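Fatty acyl CoA synthetase FADD13 (FATTY-ACYL-CoA SYNTHETASE) (Mycobacterium tuberculosis, PDB 3R44) belongs to the ANL superfamily of AMP-binding enzymes, joining a large N-terminal part to a smaller C-terminal domain. Local coordinates at residues A57-A62 / E153-A158; V94-N99 / L173-T178; E106-L111 / D130-Q135; K117-G122 / T143-A148. One frame throughout, in Å; residues are numbered along the deposited sequence.

Interaction 1: A57-A62 / E153-A158; sequences ADVLTA and ERLRSA
V59 and R154 meet where helix 46-62 passes the end of helix 148-157, a contact near the protein surface. The packed part centres on one methyl group. V59 CG2 lies 3.8 Å from R154 CB, 3.9 Å from L155 CD2 and 4.0 Å from A158 CB, so R154, L155 and A158 all converge on it. With V59 CG1 anti to the backbone N (chi1 170°), CG2 stands beside that nitrogen and CG1 is left to rest on the arginine, 4.0 Å from R154 CB. The valine and arginine side chains cross at about a right angle, and the methylene carbons of R154, not its charged end, do the touching. L155 starts out pointing away from helix 46-62, but its tip comes back to V59, and the same side chain also packs on R55 and C56.

Toward solvent the fit is looser. R154 runs extended from CG to NE on the exposed side. At the other margin D58 is partly exposed, its OD2 3.4 Å from A158 CA and 3.5 Å from A158 CB. That carboxylate oxygen accepts a hydrogen bond from the backbone N of A159, just past the segment. The chemistry is therefore divided: apolar packing around a buried valine carries the contact itself, while the bond from A159 N to the carboxylate of D58 ties helix 46-62 to the chain leaving helix 148-157.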
loop_
_atom_site.group_PDB
_atom_site.type_symbol
_atom_site.label_atom_id
_atom_site.label_comp_id
_atom_site.label_asym_id
_atom_site.label_seq_id
_atom_site.Cartn_x
_atom_site.Cartn_y
_atom_site.Cartn_z
ATOM N N ALA A 57 -25.370 4.878 2.423
ATOM C CA ALA A 57 -25.449 6.272 2.827
ATOM C C ALA A 57 -26.663 6.525 3.724
ATOM O O ALA A 57 -26.575 7.312 4.690
ATOM C CB ALA A 57 -25.509 7.162 1.611
ATOM N N ASP A 58 -27.777 5.875 3.385
ATOM C CA ASP A 58 -29.009 5.963 4.167
ATOM C C ASP A 58 -28.789 5.428 5.583
ATOM O O ASP A 58 -29.181 6.082 6.584
ATOM C CB ASP A 58 -30.187 5.262 3.456
ATOM C CG ASP A 58 -31.554 5.536 4.131
ATOM O OD1 ASP A 58 -31.821 6.718 4.456
ATOM O OD2 ASP A 58 -32.370 4.594 4.303
ATOM N N VAL A 59 -28.137 4.275 5.667
ATOM C CA VAL A 59 -27.790 3.655 6.957
ATOM C C VAL A 59 -26.855 4.562 7.753
ATOM O O VAL A 59 -27.078 4.811 8.938
ATOM C CB VAL A 59 -27.171 2.254 6.798
ATOM C CG1 VAL A 59 -26.578 1.738 8.148
ATOM C CG2 VAL A 59 -28.170 1.277 6.186
ATOM N N LEU A 60 -25.811 5.091 7.126
ATOM C CA LEU A 60 -24.964 6.015 7.859
ATOM C C LEU A 60 -25.632 7.287 8.340
ATOM O O LEU A 60 -25.410 7.721 9.507
ATOM C CB LEU A 60 -23.712 6.352 7.042
ATOM C CG LEU A 60 -22.745 5.233 6.666
ATOM C CD1 LEU A 60 -21.761 5.820 5.623
ATOM C CD2 LEU A 60 -21.960 4.638 7.856
ATOM N N THR A 61 -26.504 7.859 7.503
ATOM C CA THR A 61 -27.289 9.019 7.865
ATOM C C THR A 61 -28.097 8.688 9.121
ATOM O O THR A 61 -28.192 9.489 10.085
ATOM C CB THR A 61 -28.222 9.449 6.740
ATOM O OG1 THR A 61 -27.430 9.997 5.685
ATOM C CG2 THR A 61 -29.170 10.525 7.231
ATOM N N ALA A 62 -28.673 7.493 9.118
ATOM C CA ALA A 62 -29.533 7.079 10.236
ATOM C C ALA A 62 -28.773 7.051 11.579
ATOM O O ALA A 62 -29.344 7.283 12.650
ATOM C CB ALA A 62 -30.175 5.696 9.957
ATOM N N GLU A 153 -29.057 -6.210 8.224
ATOM C CA GLU A 153 -30.456 -5.964 8.538
ATOM C C GLU A 153 -30.825 -4.524 8.192
ATOM O O GLU A 153 -31.906 -4.278 7.631
ATOM C CB GLU A 153 -30.790 -6.254 10.015
ATOM N N ARG A 154 -29.935 -3.584 8.518
ATOM C CA ARG A 154 -30.143 -2.183 8.166
ATOM C C ARG A 154 -30.221 -1.966 6.653
ATOM O O ARG A 154 -31.088 -1.238 6.178
ATOM C CB ARG A 154 -29.077 -1.299 8.798
ATOM C CG ARG A 154 -29.354 -1.071 10.291
ATOM C CD ARG A 154 -28.189 -0.607 11.144
ATOM N NE ARG A 154 -28.589 -0.746 12.548
ATOM C CZ ARG A 154 -29.441 0.062 13.177
ATOM N NH1 ARG A 154 -29.949 1.117 12.545
ATOM N NH2 ARG A 154 -29.782 -0.171 14.456
ATOM N N LEU A 155 -29.341 -2.624 5.907
ATOM C CA LEU A 155 -29.301 -2.487 4.459
ATOM C C LEU A 155 -30.601 -2.979 3.838
ATOM O O LEU A 155 -31.137 -2.372 2.908
ATOM C CB LEU A 155 -28.075 -3.236 3.911
ATOM C CG LEU A 155 -26.780 -2.438 4.154
ATOM C CD1 LEU A 155 -25.576 -3.251 3.715
ATOM C CD2 LEU A 155 -26.771 -1.066 3.443
ATOM N N ARG A 156 -31.149 -4.049 4.400
ATOM C CA ARG A 156 -32.408 -4.595 3.916
ATOM C C ARG A 156 -33.567 -3.610 4.031
ATOM O O ARG A 156 -34.463 -3.662 3.203
ATOM C CB ARG A 156 -32.726 -5.949 4.595
ATOM C CG ARG A 156 -31.825 -7.088 4.055
ATOM C CD ARG A 156 -32.213 -8.508 4.515
ATOM N NE ARG A 156 -32.580 -8.576 5.936
ATOM C CZ ARG A 156 -31.811 -9.044 6.931
ATOM N NH1 ARG A 156 -30.577 -9.510 6.700
ATOM N NH2 ARG A 156 -32.286 -9.030 8.181
ATOM N N SER A 157 -33.557 -2.707 5.008
ATOM C CA SER A 157 -34.679 -1.780 5.167
ATOM C C SER A 157 -34.415 -0.339 4.662
ATOM O O SER A 157 -35.308 0.499 4.729
ATOM C CB SER A 157 -35.149 -1.779 6.644
ATOM O OG SER A 157 -34.238 -1.042 7.453
ATOM N N ALA A 158 -33.206 -0.076 4.143
ATOM C CA ALA A 158 -32.776 1.247 3.701
ATOM C C ALA A 158 -33.339 1.537 2.329
ATOM O O ALA A 158 -33.574 0.599 1.531
ATOM C CB ALA A 158 -31.276 1.299 3.650
#

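Interaction 2: V94-N99 / L173-T178; sequences VAVPIN and LFIMYT
A single beta bridge between A95 and F174 joins two sheets: strand 94-97, at the edge of the four-stranded parallel sheet, and strand 172-178, at the edge of a small antiparallel one. A95 uses both its backbone polar atoms. Its N donates to L173 O (3.0 Å), approaching tilted 32° from the carbonyl plane, and its O accepts from I175 N at 2.9 Å in a straighter arrangement. The same A95 O also receives a CA-H...O contact from F174.

One step on, the pairing lapses. P97 has no N-H to offer, and I175 O is buried without a hydrogen-bonding partner; P97 CD sits 3.4 Å from it, and V96 CA makes a CA-H...O contact with it. Farther along, a water takes over, donating to P97 O (2.7 Å) and accepting from Y177 N (2.8 Å).

Side chains fill in around the bridge. V94 CG1, anti to the backbone N (chi1 180°) and beside the carbonyl carbon, lies 3.8 Å from I175 CG1, and V96 CG1 approaches the Y177 ring at CE1. P97 and M176 cross at about a right angle, the proline CD 4.0 Å from M176 CG. Y177 OH is bound by D113, while L173 packs on H192, a residue lining the pocket of the bound histidine.

Within its own sheet strand 172-178 carries a classic beta bulge, L173 and F174 both facing H190 of strand 186-191; the bridge lies at the buried seam between that antiparallel sheet and the edge of the parallel one.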
loop_
_atom_site.group_PDB
_atom_site.type_symbol
_atom_site.label_atom_id
_atom_site.label_comp_id
_atom_site.label_asym_id
_atom_site.label_seq_id
_atom_site.Cartn_x
_atom_site.Cartn_y
_atom_site.Cartn_z
ATOM N N VAL A 94 -15.999 10.509 6.207
ATOM C CA VAL A 94 -14.620 10.156 6.100
ATOM C C VAL A 94 -14.437 8.698 6.556
ATOM O O VAL A 94 -14.701 8.344 7.716
ATOM C CB VAL A 94 -13.771 11.116 6.908
ATOM C CG1 VAL A 94 -12.272 10.759 6.816
ATOM C CG2 VAL A 94 -14.018 12.586 6.453
ATOM N N ALA A 95 -14.082 7.849 5.618
ATOM C CA ALA A 95 -13.889 6.461 5.919
ATOM C C ALA A 95 -12.528 6.258 6.548
ATOM O O ALA A 95 -11.559 6.893 6.170
ATOM C CB ALA A 95 -14.024 5.583 4.632
ATOM N N VAL A 96 -12.479 5.374 7.524
ATOM C CA VAL A 96 -11.249 5.010 8.231
ATOM C C VAL A 96 -11.061 3.476 8.094
ATOM O O VAL A 96 -11.482 2.668 8.956
ATOM C CB VAL A 96 -11.214 5.432 9.710
ATOM C CG1 VAL A 96 -9.853 5.141 10.296
ATOM C CG2 VAL A 96 -11.498 6.968 9.858
ATOM N N PRO A 97 -10.424 3.070 7.016
ATOM C CA PRO A 97 -10.286 1.606 6.830
ATOM C C PRO A 97 -9.159 1.081 7.705
ATOM O O PRO A 97 -8.006 1.577 7.598
ATOM C CB PRO A 97 -9.874 1.466 5.353
ATOM C CG PRO A 97 -10.061 2.737 4.726
ATOM C CD PRO A 97 -10.025 3.813 5.795
ATOM N N ILE A 98 -9.434 0.056 8.491
ATOM C CA ILE A 98 -8.449 -0.452 9.448
ATOM C C ILE A 98 -7.999 -1.866 9.116
ATOM O O ILE A 98 -8.834 -2.745 8.800
ATOM C CB ILE A 98 -9.016 -0.390 10.879
ATOM C CG1 ILE A 98 -9.402 1.067 11.233
ATOM C CG2 ILE A 98 -8.004 -0.941 11.880
ATOM C CD1 ILE A 98 -10.156 1.217 12.570
ATOM N N ASN A 99 -6.694 -2.092 9.183
ATOM C CA ASN A 99 -6.089 -3.421 8.942
ATOM C C ASN A 99 -6.642 -4.414 9.969
ATOM O O ASN A 99 -6.441 -4.234 11.168
ATOM C CB ASN A 99 -4.557 -3.258 9.072
ATOM C CG ASN A 99 -3.746 -4.532 8.834
ATOM O OD1 ASN A 99 -4.203 -5.646 8.994
ATOM N ND2 ASN A 99 -2.501 -4.337 8.415
ATOM N N LEU A 173 -11.910 12.648 2.686
ATOM C CA LEU A 173 -12.583 11.438 2.246
ATOM C C LEU A 173 -12.160 10.193 3.038
ATOM O O LEU A 173 -12.979 9.316 3.299
ATOM C CB LEU A 173 -12.317 11.182 0.739
ATOM C CG LEU A 173 -12.898 9.896 0.115
ATOM C CD1 LEU A 173 -14.404 9.731 0.421
ATOM C CD2 LEU A 173 -12.656 9.765 -1.387
ATOM N N PHE A 174 -10.878 10.016 3.280
ATOM C CA PHE A 174 -10.479 8.876 4.110
ATOM C C PHE A 174 -9.265 9.182 4.931
ATOM O O PHE A 174 -8.487 10.098 4.559
ATOM C CB PHE A 174 -10.422 7.549 3.341
ATOM C CG PHE A 174 -9.293 7.414 2.375
ATOM C CD1 PHE A 174 -8.061 6.950 2.812
ATOM C CD2 PHE A 174 -9.472 7.641 1.034
ATOM C CE1 PHE A 174 -6.952 6.805 1.920
ATOM C CE2 PHE A 174 -8.403 7.473 0.136
ATOM C CZ PHE A 174 -7.146 7.037 0.575
ATOM N N ILE A 175 -9.099 8.415 6.015
ATOM C CA ILE A 175 -7.875 8.457 6.796
ATOM C C ILE A 175 -7.338 7.051 6.881
ATOM O O ILE A 175 -8.028 6.147 7.323
ATOM C CB ILE A 175 -8.079 8.986 8.227
ATOM C CG1 ILE A 175 -8.764 10.343 8.282
ATOM C CG2 ILE A 175 -6.735 9.127 8.932
ATOM C CD1 ILE A 175 -9.446 10.676 9.596
ATOM N N MET A 176 -6.117 6.879 6.426
ATOM C CA MET A 176 -5.468 5.612 6.478
ATOM C C MET A 176 -4.226 5.692 7.342
ATOM O O MET A 176 -3.348 6.580 7.173
ATOM C CB MET A 176 -5.152 5.102 5.049
ATOM C CG MET A 176 -6.445 4.776 4.186
ATOM S SD MET A 176 -6.243 3.306 3.138
ATOM C CE MET A 176 -4.562 2.993 3.457
ATOM N N TYR A 177 -4.112 4.776 8.286
ATOM C CA TYR A 177 -2.974 4.840 9.248
ATOM C C TYR A 177 -1.668 4.175 8.728
ATOM O O TYR A 177 -1.699 3.113 8.123
ATOM C CB TYR A 177 -3.435 4.345 10.643
ATOM C CG TYR A 177 -4.191 5.450 11.314
ATOM C CD1 TYR A 177 -5.488 5.770 10.900
ATOM C CD2 TYR A 177 -3.591 6.230 12.269
ATOM C CE1 TYR A 177 -6.181 6.798 11.458
ATOM C CE2 TYR A 177 -4.297 7.276 12.877
ATOM C CZ TYR A 177 -5.583 7.564 12.450
ATOM O OH TYR A 177 -6.260 8.604 13.010
ATOM N N THR A 178 -0.532 4.837 8.918
ATOM C CA THR A 178 0.771 4.298 8.484
ATOM C C THR A 178 1.782 4.466 9.634
ATOM O O THR A 178 1.735 5.477 10.378
ATOM C CB THR A 178 1.281 5.026 7.199
ATOM O OG1 THR A 178 2.401 4.312 6.628
ATOM C CG2 THR A 178 1.691 6.455 7.514
HETATM O O HOH W 1 -6.061 2.825 8.973
#

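Interaction 3: E106-L111 / D130-Q135; sequences EVSFIL and DAIRAQ
The flat carboxamide of Q135 meets S108 at its oxygen edge: S108 OG donates to Q135 OE1 (3.1 Å), arriving in the carbonyl plane on a lone pair, with a C=O...donor angle of 114°. The nitrogen side of the same amide passes the serine as well, NE2 lying 3.8 Å from S108 CB. S108 OG is anti to the backbone N (chi1 -159°), and the glutamine chain, extended beyond CG, reaches across from just past the end of its helix. The phenyl ring of F109 serves a different contact, stacking on H184.

Beside this polar link lies the apolar core, built on I132. Its CD1 touches V107 CG1 at 3.5 Å, the two side chains crossing at about a right angle, and reaches 3.8 Å from the backbone N of S108. L111 CD1 stands farther off, 4.3 Å from the same methyl. These residues belong to helices 104-114 and 126-134, neighbouring connections in a parallel alpha/beta fold; each follows a strand of the four-stranded sheet and leads into the next. The short helical segments cross at -64° with axes 10.2 Å apart, a spacing across which I132 reaches with CD1. L111 and I132 both also rest on W145 of strand 144-147, and P139 packs against S108 and I132. I132 CG2 lies 3.9 Å from S108 OG, next to the hydroxyl.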
loop_
_atom_site.group_PDB
_atom_site.type_symbol
_atom_site.label_atom_id
_atom_site.label_comp_id
_atom_site.label_asym_id
_atom_site.label_seq_id
_atom_site.Cartn_x
_atom_site.Cartn_y
_atom_site.Cartn_z
ATOM N N GLU A 106 -3.768 -1.472 19.062
ATOM C CA GLU A 106 -3.463 -0.693 17.878
ATOM C C GLU A 106 -4.768 -0.185 17.234
ATOM O O GLU A 106 -4.858 0.984 16.785
ATOM C CB GLU A 106 -2.626 -1.556 16.911
ATOM C CG GLU A 106 -1.161 -1.720 17.374
ATOM C CD GLU A 106 -0.893 -2.863 18.396
ATOM O OE1 GLU A 106 -1.832 -3.574 18.858
ATOM O OE2 GLU A 106 0.299 -3.051 18.760
ATOM N N VAL A 107 -5.781 -1.054 17.209
ATOM C CA VAL A 107 -7.106 -0.658 16.698
ATOM C C VAL A 107 -7.719 0.418 17.581
ATOM O O VAL A 107 -8.224 1.414 17.050
ATOM C CB VAL A 107 -8.055 -1.835 16.464
ATOM C CG1 VAL A 107 -9.429 -1.350 16.049
ATOM C CG2 VAL A 107 -7.473 -2.830 15.395
ATOM N N SER A 108 -7.562 0.273 18.905
ATOM C CA SER A 108 -8.068 1.262 19.871
ATOM C C SER A 108 -7.374 2.607 19.670
ATOM O O SER A 108 -7.997 3.658 19.648
ATOM C CB SER A 108 -7.924 0.777 21.346
ATOM O OG SER A 108 -8.831 1.520 22.125
ATOM N N PHE A 109 -6.081 2.571 19.415
ATOM C CA PHE A 109 -5.395 3.815 19.118
ATOM C C PHE A 109 -5.975 4.554 17.930
ATOM O O PHE A 109 -6.210 5.778 17.977
ATOM C CB PHE A 109 -3.909 3.588 18.876
ATOM C CG PHE A 109 -3.199 4.829 18.482
ATOM C CD1 PHE A 109 -2.837 5.770 19.429
ATOM C CD2 PHE A 109 -2.931 5.084 17.151
ATOM C CE1 PHE A 109 -2.204 6.952 19.031
ATOM C CE2 PHE A 109 -2.321 6.249 16.742
ATOM C CZ PHE A 109 -1.938 7.182 17.688
ATOM N N ILE A 110 -6.150 3.821 16.843
ATOM C CA ILE A 110 -6.651 4.376 15.597
ATOM C C ILE A 110 -8.016 4.979 15.750
ATOM O O ILE A 110 -8.258 6.091 15.252
ATOM C CB ILE A 110 -6.677 3.289 14.473
ATOM C CG1 ILE A 110 -5.233 2.972 14.114
ATOM C CG2 ILE A 110 -7.484 3.739 13.266
ATOM C CD1 ILE A 110 -5.080 1.741 13.046
ATOM N N LEU A 111 -8.908 4.252 16.452
ATOM C CA LEU A 111 -10.255 4.756 16.739
ATOM C C LEU A 111 -10.245 6.023 17.544
ATOM O O LEU A 111 -11.020 6.912 17.243
ATOM C CB LEU A 111 -11.136 3.686 17.389
ATOM C CG LEU A 111 -11.423 2.424 16.563
ATOM C CD1 LEU A 111 -12.230 1.485 17.439
ATOM C CD2 LEU A 111 -12.232 2.756 15.263
ATOM N N ASP A 130 -14.705 -6.735 20.674
ATOM C CA ASP A 130 -15.111 -7.142 22.021
ATOM C C ASP A 130 -14.078 -6.734 23.062
ATOM O O ASP A 130 -14.418 -6.138 24.085
ATOM C CB ASP A 130 -15.336 -8.656 22.088
ATOM C CG ASP A 130 -16.618 -9.090 21.374
ATOM O OD1 ASP A 130 -17.438 -8.223 20.987
ATOM O OD2 ASP A 130 -16.805 -10.303 21.173
ATOM N N ALA A 131 -12.811 -7.023 22.767
ATOM C CA ALA A 131 -11.712 -6.675 23.665
ATOM C C ALA A 131 -11.718 -5.147 23.874
ATOM O O ALA A 131 -11.578 -4.661 25.001
ATOM C CB ALA A 131 -10.363 -7.156 23.084
ATOM N N ILE A 132 -11.885 -4.393 22.790
ATOM C CA ILE A 132 -11.921 -2.921 22.880
ATOM C C ILE A 132 -13.126 -2.390 23.704
ATOM O O ILE A 132 -12.955 -1.534 24.575
ATOM C CB ILE A 132 -11.880 -2.217 21.498
ATOM C CG1 ILE A 132 -10.569 -2.532 20.765
ATOM C CG2 ILE A 132 -12.015 -0.696 21.697
ATOM C CD1 ILE A 132 -10.506 -2.027 19.338
ATOM N N ARG A 133 -14.324 -2.906 23.442
ATOM C CA ARG A 133 -15.535 -2.444 24.147
ATOM C C ARG A 133 -15.534 -2.826 25.649
ATOM O O ARG A 133 -16.147 -2.130 26.454
ATOM C CB ARG A 133 -16.810 -2.958 23.460
ATOM C CG ARG A 133 -17.000 -2.474 22.012
ATOM C CD ARG A 133 -18.399 -2.797 21.493
ATOM N NE ARG A 133 -19.386 -1.918 22.136
ATOM C CZ ARG A 133 -20.707 -1.957 21.948
ATOM N NH1 ARG A 133 -21.252 -2.863 21.144
ATOM N NH2 ARG A 133 -21.490 -1.085 22.590
ATOM N N ALA A 134 -14.834 -3.911 25.987
ATOM C CA ALA A 134 -14.580 -4.352 27.367
ATOM C C ALA A 134 -13.633 -3.443 28.209
ATOM O O ALA A 134 -13.710 -3.476 29.426
ATOM C CB ALA A 134 -14.060 -5.795 27.366
ATOM N N GLN A 135 -12.752 -2.659 27.574
ATOM C CA GLN A 135 -11.943 -1.613 28.261
ATOM C C GLN A 135 -12.808 -0.744 29.214
ATOM O O GLN A 135 -13.987 -0.488 28.942
ATOM C CB GLN A 135 -11.240 -0.706 27.216
ATOM C CG GLN A 135 -9.946 -1.275 26.551
ATOM C CD GLN A 135 -9.590 -0.642 25.170
ATOM O OE1 GLN A 135 -9.869 0.541 24.906
ATOM N NE2 GLN A 135 -8.982 -1.461 24.278
#

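Interaction 4: K117-G122 / T143-A148; sequences KVVIYG and TDWIGA
V119 and W145 lie side by side on two adjacent parallel strands and point the same way, V119 CB 3.8 Å from W145 CE3 at the benzene part of the indole. On the other face of the sheet V118 and D144 are paired likewise, flanking each other through V118 CG2 and D144 CB. I120 and I146 share that face.

Y121 departs from this pattern. Its CG sits between the backbone N and the carbonyl carbon (chi1 67°), and the ring comes across to strand 144-147 and lies over G147. The glycine CA is 3.6 Å from the ring centroid and 14° off the ring normal, a CH-pi contact over the centre of the face. A water bound by Y121 OH (2.6 Å) donates to W145 O, holding the far end of the tyrosine.

Under the side chains, V119 N donates to D144 O, I146 N to V119 O (2.7 Å) and Y121 N to I146 O, regular parallel pairing. Where it begins, K117 O accepts a good bond from T143 N (2.8 Å) and weak ones from D144 N and T143 OG1.

The two strands with helix 126-134 form a beta-alpha-beta unit. Strand 144-147, the edge strand, is thus held by backbone bonds from K117 to Y121, while G147, at the N-cap of helix 148-157 and without a side chain, lets the flat tyrosine ring lie directly on its CA.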
loop_
_atom_site.group_PDB
_atom_site.type_symbol
_atom_site.label_atom_id
_atom_site.label_comp_id
_atom_site.label_asym_id
_atom_site.label_seq_id
_atom_site.Cartn_x
_atom_site.Cartn_y
_atom_site.Cartn_z
ATOM N N LYS A 117 -16.673 7.992 14.832
ATOM C CA LYS A 117 -17.984 8.029 15.468
ATOM C C LYS A 117 -18.704 6.691 15.393
ATOM O O LYS A 117 -19.430 6.311 16.278
ATOM C CB LYS A 117 -18.791 9.110 14.758
ATOM C CG LYS A 117 -20.140 9.432 15.312
ATOM C CD LYS A 117 -20.639 10.763 14.677
ATOM C CE LYS A 117 -22.043 11.110 15.172
ATOM N NZ LYS A 117 -22.127 11.167 16.665
ATOM N N VAL A 118 -18.524 5.983 14.278
ATOM C CA VAL A 118 -19.211 4.739 14.019
ATOM C C VAL A 118 -18.156 3.749 13.637
ATOM O O VAL A 118 -17.234 4.106 12.908
ATOM C CB VAL A 118 -20.233 4.923 12.860
ATOM C CG1 VAL A 118 -20.762 3.585 12.332
ATOM C CG2 VAL A 118 -21.411 5.841 13.343
ATOM N N VAL A 119 -18.277 2.535 14.136
ATOM C CA VAL A 119 -17.362 1.459 13.780
ATOM C C VAL A 119 -18.165 0.329 13.168
ATOM O O VAL A 119 -19.091 -0.186 13.802
ATOM C CB VAL A 119 -16.572 0.972 14.998
ATOM C CG1 VAL A 119 -15.690 -0.233 14.621
ATOM C CG2 VAL A 119 -15.733 2.199 15.552
ATOM N N ILE A 120 -17.847 -0.004 11.924
ATOM C CA ILE A 120 -18.518 -1.108 11.229
ATOM C C ILE A 120 -17.527 -2.271 11.126
ATOM O O ILE A 120 -16.449 -2.100 10.534
ATOM C CB ILE A 120 -19.056 -0.686 9.869
ATOM C CG1 ILE A 120 -20.045 0.487 10.019
ATOM C CG2 ILE A 120 -19.777 -1.900 9.223
ATOM C CD1 ILE A 120 -20.483 1.030 8.768
ATOM N N TYR A 121 -17.865 -3.422 11.714
ATOM C CA TYR A 121 -16.936 -4.528 11.774
ATOM C C TYR A 121 -17.465 -5.852 11.313
ATOM O O TYR A 121 -18.653 -6.215 11.485
ATOM C CB TYR A 121 -16.351 -4.666 13.169
ATOM C CG TYR A 121 -17.339 -5.073 14.232
ATOM C CD1 TYR A 121 -17.485 -6.413 14.615
ATOM C CD2 TYR A 121 -18.132 -4.129 14.845
ATOM C CE1 TYR A 121 -18.389 -6.770 15.601
ATOM C CE2 TYR A 121 -19.043 -4.479 15.804
ATOM C CZ TYR A 121 -19.166 -5.779 16.187
ATOM O OH TYR A 121 -20.090 -6.052 17.186
ATOM N N GLY A 122 -16.535 -6.606 10.751
ATOM C CA GLY A 122 -16.825 -7.904 10.228
ATOM C C GLY A 122 -16.753 -8.916 11.321
ATOM O O GLY A 122 -16.167 -8.677 12.388
ATOM N N THR A 143 -19.979 6.267 19.001
ATOM C CA THR A 143 -21.360 6.214 19.486
ATOM C C THR A 143 -22.053 4.946 18.959
ATOM O O THR A 143 -23.085 4.531 19.469
ATOM C CB THR A 143 -22.135 7.533 19.095
ATOM O OG1 THR A 143 -22.204 7.663 17.663
ATOM C CG2 THR A 143 -21.433 8.784 19.676
ATOM N N ASP A 144 -21.456 4.291 17.971
ATOM C CA ASP A 144 -22.084 3.125 17.368
ATOM C C ASP A 144 -21.089 2.051 16.967
ATOM O O ASP A 144 -20.124 2.342 16.273
ATOM C CB ASP A 144 -22.908 3.576 16.167
ATOM C CG ASP A 144 -24.266 4.067 16.576
ATOM O OD1 ASP A 144 -25.033 3.244 17.143
ATOM O OD2 ASP A 144 -24.546 5.277 16.414
ATOM N N TRP A 145 -21.320 0.825 17.423
ATOM C CA TRP A 145 -20.548 -0.339 16.962
ATOM C C TRP A 145 -21.458 -1.321 16.197
ATOM O O TRP A 145 -22.381 -1.884 16.779
ATOM C CB TRP A 145 -19.919 -1.036 18.144
ATOM C CG TRP A 145 -19.189 -0.157 19.123
ATOM C CD1 TRP A 145 -19.731 0.604 20.115
ATOM C CD2 TRP A 145 -17.771 0.001 19.223
ATOM N NE1 TRP A 145 -18.726 1.254 20.823
ATOM C CE2 TRP A 145 -17.516 0.891 20.286
ATOM C CE3 TRP A 145 -16.686 -0.503 18.490
ATOM C CZ2 TRP A 145 -16.218 1.277 20.646
ATOM C CZ3 TRP A 145 -15.393 -0.118 18.856
ATOM C CH2 TRP A 145 -15.176 0.760 19.922
ATOM N N ILE A 146 -21.223 -1.475 14.901
ATOM C CA ILE A 146 -22.192 -2.102 14.022
ATOM C C ILE A 146 -21.510 -3.309 13.430
ATOM O O ILE A 146 -20.628 -3.151 12.597
ATOM C CB ILE A 146 -22.672 -1.154 12.869
ATOM C CG1 ILE A 146 -23.216 0.188 13.410
ATOM C CG2 ILE A 146 -23.788 -1.806 12.089
ATOM C CD1 ILE A 146 -24.482 0.025 14.286
ATOM N N GLY A 147 -21.931 -4.502 13.850
ATOM C CA GLY A 147 -21.339 -5.744 13.312
ATOM C C GLY A 147 -22.064 -6.193 12.067
ATOM O O GLY A 147 -23.018 -5.550 11.614
ATOM N N ALA A 148 -21.577 -7.283 11.481
ATOM C CA ALA A 148 -22.115 -7.828 10.221
ATOM C C ALA A 148 -23.633 -8.050 10.131
ATOM O O ALA A 148 -24.239 -7.718 9.105
ATOM C CB ALA A 148 -21.380 -9.150 9.865
HETATM O O HOH W 2 -22.447 -5.024 17.493
#

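Overall arrangement
All four contacts belong to the AMP-binding part of the chain and gather around one four-stranded parallel sheet, ordered 94-97, 70-74, 118-121, 144-147. Interaction 4 forms one edge of that sheet; interaction 2 attaches an antiparallel sheet to the opposite edge, the centres of interactions 2 and 4 being about 14 Å apart. Interaction 3 packs on both, through I98 and Y177 of interaction 2 and V119 and W145 of interaction 4. Interaction 1 touches interaction 4 through L60 and I120; its centre is about 25 Å from that of interaction 3. Along the chain, interactions 1 and 2 alternate, and interactions 3 and 4, themselves alternating, fall between the segments of both. Together they tie the parallel sheet to its packed helices.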